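PDB 1YT8: thiosulfate sulfurtransferase from Pseudomonas aeruginosa, which probably transfers sulfur from thiosulfate to cyanide, a rhodanese activity associated with cyanide detoxification, and is built from repeated rhodanese-like domains. Local coordinates for residues D287-T290 with P291-E295; R303-G307 with G308-Q312. One frame throughout, in Å; residues are numbered along the deposited sequence.

Both contacts lie in the rhodanese-like domain whose five parallel strands run in the order 1-5-4-2-3. Following the chain, contact 1 comes first: at the end of strand 283-287 the backbone turns through 288-290 and enters helix 291-296. The chain then returns to the edge strand 303-304, and contact 2 carries it through T305 and P306 into helix 307-312. The two are in series, neither nested nor crossed, with centres about 10 Å apart. They are nevertheless joined directly: D287 N lies 2.9 Å from R303 O and V288 O lies 2.9 Å from G307 N, both probable hydrogen bonds, while Y294 packs on S304.

Contact 1: residues D287-T290 with P291-E295; sequences DVRT and PEEYE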
ATOM      1  N   ASP A 287     -10.281  -8.352   4.563  1.00 14.67           N
ATOM      2  CA  ASP A 287     -10.617  -9.469   3.667  1.00 13.64           C
ATOM      3  C   ASP A 287      -9.417  -9.713   2.737  1.00 13.10           C
ATOM      4  O   ASP A 287      -9.110  -8.873   1.890  1.00 12.30           O
ATOM      5  CB  ASP A 287     -11.851  -9.094   2.833  1.00 14.39           C
ATOM      6  CG  ASP A 287     -12.441 -10.275   2.071  1.00 18.09           C
ATOM      7  OD1 ASP A 287     -11.681 -11.044   1.445  1.00 16.64           O
ATOM      8  OD2 ASP A 287     -13.685 -10.418   2.082  1.00 17.79           O
ATOM      9  N   VAL A 288      -8.756 -10.860   2.886  1.00 13.20           N
ATOM     10  CA  VAL A 288      -7.571 -11.173   2.082  1.00 12.63           C
ATOM     11  C   VAL A 288      -7.787 -11.898   0.747  1.00 13.50           C
ATOM     12  O   VAL A 288      -6.820 -12.307   0.089  1.00 14.20           O
ATOM     13  CB  VAL A 288      -6.546 -11.984   2.917  1.00 10.96           C
ATOM     14  CG1 VAL A 288      -6.100 -11.168   4.128  1.00 10.86           C
ATOM     15  CG2 VAL A 288      -7.151 -13.315   3.361  1.00 14.38           C
ATOM     16  N   ARG A 289      -9.041 -12.055   0.337  1.00 13.25           N
ATOM     17  CA  ARG A 289      -9.344 -12.725  -0.927  1.00 14.10           C
ATOM     18  C   ARG A 289      -9.096 -11.768  -2.096  1.00 13.65           C
ATOM     19  O   ARG A 289      -8.671 -10.629  -1.892  1.00 13.52           O
ATOM     20  CB  ARG A 289     -10.803 -13.190  -0.931  1.00 15.36           C
ATOM     21  CG  ARG A 289     -11.171 -14.091   0.238  1.00 16.01           C
ATOM     22  CD  ARG A 289     -12.669 -14.343   0.257  1.00 15.52           C
ATOM     23  NE  ARG A 289     -13.400 -13.087   0.402  1.00 17.23           N
ATOM     24  CZ  ARG A 289     -14.659 -12.905   0.025  1.00 18.63           C
ATOM     25  NH1 ARG A 289     -15.341 -13.905  -0.523  1.00 17.94           N
ATOM     26  NH2 ARG A 289     -15.229 -11.717   0.180  1.00 19.17           N
ATOM     27  N   THR A 290      -9.352 -12.231  -3.318  1.00 12.50           N
ATOM     28  CA  THR A 290      -9.158 -11.394  -4.505  1.00 13.52           C
ATOM     29  C   THR A 290     -10.170 -10.251  -4.514  1.00 14.36           C
ATOM     30  O   THR A 290     -11.206 -10.323  -3.855  1.00 15.54           O
ATOM     31  CB  THR A 290      -9.341 -12.198  -5.818  1.00 14.38           C
ATOM     32  OG1 THR A 290     -10.696 -12.666  -5.914  1.00 17.07           O
ATOM     33  CG2 THR A 290      -8.387 -13.387  -5.855  1.00 13.55           C
ATOM     34  N   PRO A 291      -9.874  -9.169  -5.251  1.00 15.97           N
ATOM     35  CA  PRO A 291     -10.798  -8.032  -5.315  1.00 18.97           C
ATOM     36  C   PRO A 291     -12.180  -8.453  -5.828  1.00 19.92           C
ATOM     37  O   PRO A 291     -13.206  -7.985  -5.333  1.00 19.85           O
ATOM     38  CB  PRO A 291     -10.092  -7.075  -6.275  1.00 18.04           C
ATOM     39  CG  PRO A 291      -8.642  -7.318  -5.967  1.00 16.59           C
ATOM     40  CD  PRO A 291      -8.592  -8.838  -5.905  1.00 16.81           C
ATOM     41  N   GLU A 292     -12.189  -9.344  -6.817  1.00 20.46           N
ATOM     42  CA  GLU A 292     -13.430  -9.831  -7.419  1.00 20.63           C
ATOM     43  C   GLU A 292     -14.330 -10.524  -6.400  1.00 21.05           C
ATOM     44  O   GLU A 292     -15.536 -10.278  -6.356  1.00 20.46           O
ATOM     45  CB  GLU A 292     -13.124 -10.805  -8.562  1.00 22.56           C
ATOM     46  CG  GLU A 292     -12.451 -10.199  -9.796  1.00 26.87           C
ATOM     47  CD  GLU A 292     -11.014  -9.745  -9.557  1.00 28.33           C
ATOM     48  OE1 GLU A 292     -10.295 -10.381  -8.758  1.00 26.76           O
ATOM     49  OE2 GLU A 292     -10.596  -8.753 -10.190  1.00 31.59           O
ATOM     50  N   GLU A 293     -13.742 -11.402  -5.594  1.00 19.09           N
ATOM     51  CA  GLU A 293     -14.492 -12.121  -4.573  1.00 19.78           C
ATOM     52  C   GLU A 293     -15.066 -11.138  -3.560  1.00 19.83           C
ATOM     53  O   GLU A 293     -16.227 -11.241  -3.169  1.00 18.59           O
ATOM     54  CB  GLU A 293     -13.580 -13.118  -3.865  1.00 18.80           C
ATOM     55  CG  GLU A 293     -13.189 -14.300  -4.725  1.00 19.30           C
ATOM     56  CD  GLU A 293     -12.076 -15.110  -4.105  1.00 19.79           C
ATOM     57  OE1 GLU A 293     -10.917 -14.646  -4.142  1.00 18.84           O
ATOM     58  OE2 GLU A 293     -12.363 -16.202  -3.570  1.00 19.86           O
ATOM     59  N   TYR A 294     -14.239 -10.186  -3.144  1.00 18.48           N
ATOM     60  CA  TYR A 294     -14.655  -9.174  -2.185  1.00 20.44           C
ATOM     61  C   TYR A 294     -15.900  -8.438  -2.686  1.00 20.42           C
ATOM     62  O   TYR A 294     -16.909  -8.366  -1.986  1.00 19.33           O
ATOM     63  CB  TYR A 294     -13.524  -8.165  -1.961  1.00 20.37           C
ATOM     64  CG  TYR A 294     -13.892  -7.024  -1.036  1.00 22.38           C
ATOM     65  CD1 TYR A 294     -13.812  -7.169   0.349  1.00 22.40           C
ATOM     66  CD2 TYR A 294     -14.344  -5.805  -1.548  1.00 21.80           C
ATOM     67  CE1 TYR A 294     -14.175  -6.122   1.206  1.00 22.94           C
ATOM     68  CE2 TYR A 294     -14.712  -4.755  -0.702  1.00 21.59           C
ATOM     69  CZ  TYR A 294     -14.625  -4.923   0.672  1.00 23.04           C
ATOM     70  OH  TYR A 294     -14.986  -3.893   1.511  1.00 20.89           O
ATOM     71  N   GLU A 295     -15.825  -7.897  -3.899  1.00 21.78           N
ATOM     72  CA  GLU A 295     -16.950  -7.160  -4.467  1.00 24.50           C
ATOM     73  C   GLU A 295     -18.185  -8.029  -4.680  1.00 24.32           C
ATOM     74  O   GLU A 295     -19.312  -7.530  -4.650  1.00 24.17           O
ATOM     75  CB  GLU A 295     -16.530  -6.482  -5.778  1.00 26.46           C
ATOM     76  CG  GLU A 295     -15.674  -5.231  -5.551  1.00 30.68           C
ATOM     77  CD  GLU A 295     -15.150  -4.611  -6.838  1.00 34.64           C
ATOM     78  OE1 GLU A 295     -15.949  -4.414  -7.779  1.00 37.67           O
ATOM     79  OE2 GLU A 295     -13.938  -4.306  -6.903  1.00 36.57           O
TER
HETATM   80  O   HOH W   1     -17.786 -13.473  -2.029  1.00 23.40           O
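T290 and E293 bind each other in both directions. The hydroxyl OG1 of T290 donates to OE1 of E293 at 2.7 Å, using that oxygen's anti lone pair, and T290 N reaches the same OE1 at 3.0 Å, meeting it 32° out of the carboxylate plane. In return E293 N gives a weak bond to T290 OG1, 3.3 Å long. T290 holds its OG1 between backbone N and carbonyl carbon (chi1 64°), which turns the hydroxyl toward the first turn of the helix. Y294 N completes the entry with a nearly straight bond to T290 O, 3.1 Å and in the carbonyl plane. OE1 of E293 also forms a salt bridge with R334, so three groups converge on one oxygen.

R289 grips D287 side-on in a salt bridge: R289 NE donates to D287 OD1 at 2.9 Å, with OD1 in the guanidinium plane, and R289 NH2 to D287 OD2 at 2.8 Å. D287 OD1 also accepts from R289 N, closing an Asx turn. R289 NH2 also bonds to G297 O, NH1 forms a salt bridge with D330, and a water links R289 NH1 to E293 O. One guanidinium face lies against the backbone of E293 and Y294.

Beyond these bonds, the D287 carboxylate meets the edge of the Y294 ring, OD2 to CD1 3.7 Å, with the planes 82° apart; H298 stacks on this ring. The reciprocal T290-E293 bonding is a capping box at a helix N-terminus, here on the strand-to-helix connection of a rhodanese-like domain.

Contact 2: residues R303-G307 with G308-Q312; sequences RSTPG and GQLVQ
The carbonyl oxygen of P306 accepts from the backbone N-H groups of Q309 and L310 in the first turn of the helix. L310 N donates to P306 O at 3.0 Å, in the carbonyl plane and with an N-H...O angle of 142°, whereas the bond from Q309 N is weak, its N-H...O angle well off straight. G307 O is shared in a similar way one residue later: V311 N supplies the straighter bond, 3.0 Å long with an angle of 157°, and L310 N adds a weak second one. L310 N therefore divides its hydrogen between two carbonyls, with P306 O the better placed. Q312 N continues the pattern to G308 O, an i to i+4 bond that confirms the helical turn. Partners beyond the turn serve other backbone groups: G307 N pairs with V288 O, L310 O is bonded by T314 OG1, and V311 O by S116 OG.

P306 occupies the N-cap position, and its side chain is a ring with no polar group to accept from the helix N-H groups. The side chains add van der Waals contacts, mostly carbon against oxygen. L310 extends CG anti to its backbone N (chi1 174°), which directs its two methyls at T305: CD2 lies 3.7 Å from T305 OG1, and CD1 lies 3.9 Å from the same oxygen. This hydroxyl is buried against leucine carbons and finds no polar partner in the model. V311 sets CG2 beside G307 O at 3.4 Å. Q309 bends its chain about its CB-CG bond, and its OE1 accepts from R198.

The turn joins edge strand 303-304 to helix 307-312. T305 and L310 both pack on L286 of strand 283-287, P306 touches P291 of helix 291-296, and at the far end Q312, part of the sulfite pocket, lies against T197 and R198 of helix 197-208.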
ATOM      1  N   ARG A 303     -12.506  -4.328   4.927  1.00 18.62           N
ATOM      2  CA  ARG A 303     -11.825  -3.636   3.840  1.00 18.97           C
ATOM      3  C   ARG A 303     -11.150  -4.685   2.965  1.00 18.48           C
ATOM      4  O   ARG A 303     -10.723  -5.728   3.461  1.00 19.85           O
ATOM      5  CB  ARG A 303     -10.770  -2.676   4.404  1.00 18.64           C
ATOM      6  CG  ARG A 303      -9.916  -1.983   3.343  1.00 19.85           C
ATOM      7  CD  ARG A 303      -8.905  -1.009   3.951  1.00 20.95           C
ATOM      8  NE  ARG A 303      -8.142  -0.330   2.907  1.00 22.15           N
ATOM      9  CZ  ARG A 303      -7.311   0.690   3.105  1.00 24.20           C
ATOM     10  NH1 ARG A 303      -7.111   1.177   4.324  1.00 23.69           N
ATOM     11  NH2 ARG A 303      -6.683   1.230   2.071  1.00 22.46           N
ATOM     12  N   SER A 304     -11.059  -4.420   1.668  1.00 18.52           N
ATOM     13  CA  SER A 304     -10.426  -5.368   0.759  1.00 18.02           C
ATOM     14  C   SER A 304      -8.919  -5.177   0.748  1.00 17.11           C
ATOM     15  O   SER A 304      -8.419  -4.140   0.315  1.00 16.38           O
ATOM     16  CB  SER A 304     -10.963  -5.195  -0.663  1.00 19.47           C
ATOM     17  OG  SER A 304     -10.326  -6.100  -1.552  1.00 18.79           O
ATOM     18  N   THR A 305      -8.199  -6.180   1.237  1.00 15.70           N
ATOM     19  CA  THR A 305      -6.743  -6.128   1.257  1.00 14.80           C
ATOM     20  C   THR A 305      -6.200  -7.513   0.892  1.00 14.51           C
ATOM     21  O   THR A 305      -5.832  -8.294   1.767  1.00 14.67           O
ATOM     22  CB  THR A 305      -6.196  -5.703   2.657  1.00 14.21           C
ATOM     23  OG1 THR A 305      -6.502  -6.709   3.630  1.00 15.83           O
ATOM     24  CG2 THR A 305      -6.814  -4.387   3.100  1.00 13.73           C
ATOM     25  N   PRO A 306      -6.160  -7.837  -0.411  1.00 13.22           N
ATOM     26  CA  PRO A 306      -5.651  -9.140  -0.854  1.00 14.22           C
ATOM     27  C   PRO A 306      -4.423  -9.519  -0.025  1.00 13.07           C
ATOM     28  O   PRO A 306      -3.513  -8.713   0.147  1.00 12.61           O
ATOM     29  CB  PRO A 306      -5.336  -8.896  -2.324  1.00 15.02           C
ATOM     30  CG  PRO A 306      -6.445  -7.968  -2.727  1.00 14.64           C
ATOM     31  CD  PRO A 306      -6.498  -6.985  -1.566  1.00 14.39           C
ATOM     32  N   GLY A 307      -4.422 -10.742   0.491  1.00 12.43           N
ATOM     33  CA  GLY A 307      -3.342 -11.219   1.342  1.00 12.81           C
ATOM     34  C   GLY A 307      -1.901 -10.892   1.005  1.00 12.14           C
ATOM     35  O   GLY A 307      -1.166 -10.375   1.850  1.00 11.36           O
ATOM     36  N   GLY A 308      -1.484 -11.215  -0.214  1.00 12.45           N
ATOM     37  CA  GLY A 308      -0.111 -10.959  -0.620  1.00 13.27           C
ATOM     38  C   GLY A 308       0.294  -9.505  -0.472  1.00 12.46           C
ATOM     39  O   GLY A 308       1.405  -9.198  -0.039  1.00 12.64           O
ATOM     40  N   GLN A 309      -0.610  -8.605  -0.834  1.00 12.51           N
ATOM     41  CA  GLN A 309      -0.329  -7.182  -0.724  1.00 12.48           C
ATOM     42  C   GLN A 309      -0.491  -6.659   0.700  1.00 12.52           C
ATOM     43  O   GLN A 309       0.102  -5.643   1.057  1.00 15.98           O
ATOM     44  CB  GLN A 309      -1.216  -6.397  -1.689  1.00 12.33           C
ATOM     45  CG  GLN A 309      -0.840  -6.613  -3.149  1.00 13.38           C
ATOM     46  CD  GLN A 309       0.642  -6.380  -3.404  1.00 13.22           C
ATOM     47  OE1 GLN A 309       1.422  -7.329  -3.530  1.00 16.39           O
ATOM     48  NE2 GLN A 309       1.042  -5.112  -3.466  1.00 12.56           N
ATOM     49  N   LEU A 310      -1.290  -7.339   1.518  1.00 14.27           N
ATOM     50  CA  LEU A 310      -1.452  -6.904   2.906  1.00 13.23           C
ATOM     51  C   LEU A 310      -0.115  -7.151   3.606  1.00 12.87           C
ATOM     52  O   LEU A 310       0.342  -6.350   4.427  1.00 13.23           O
ATOM     53  CB  LEU A 310      -2.557  -7.700   3.604  1.00 13.56           C
ATOM     54  CG  LEU A 310      -2.746  -7.449   5.109  1.00 14.89           C
ATOM     55  CD1 LEU A 310      -3.053  -5.981   5.368  1.00 15.12           C
ATOM     56  CD2 LEU A 310      -3.881  -8.323   5.631  1.00 12.85           C
ATOM     57  N   VAL A 311       0.515  -8.267   3.258  1.00 13.41           N
ATOM     58  CA  VAL A 311       1.800  -8.631   3.832  1.00 13.31           C
ATOM     59  C   VAL A 311       2.923  -7.750   3.275  1.00 13.22           C
ATOM     60  O   VAL A 311       3.880  -7.439   3.983  1.00 15.22           O
ATOM     61  CB  VAL A 311       2.110 -10.126   3.562  1.00 14.53           C
ATOM     62  CG1 VAL A 311       3.526 -10.481   4.030  1.00 12.01           C
ATOM     63  CG2 VAL A 311       1.086 -10.998   4.305  1.00 13.58           C
ATOM     64  N   GLN A 312       2.788  -7.331   2.018  1.00 13.35           N
ATOM     65  CA  GLN A 312       3.793  -6.498   1.350  1.00 13.06           C
ATOM     66  C   GLN A 312       3.695  -4.995   1.657  1.00 12.93           C
ATOM     67  O   GLN A 312       4.715  -4.320   1.773  1.00 13.64           O
ATOM     68  CB  GLN A 312       3.706  -6.711  -0.167  1.00 13.06           C
ATOM     69  CG  GLN A 312       4.632  -5.840  -1.013  1.00 12.70           C
ATOM     70  CD  GLN A 312       6.100  -6.222  -0.894  1.00 15.57           C
ATOM     71  OE1 GLN A 312       6.445  -7.268  -0.337  1.00 15.88           O
ATOM     72  NE2 GLN A 312       6.972  -5.377  -1.434  1.00 16.35           N
TER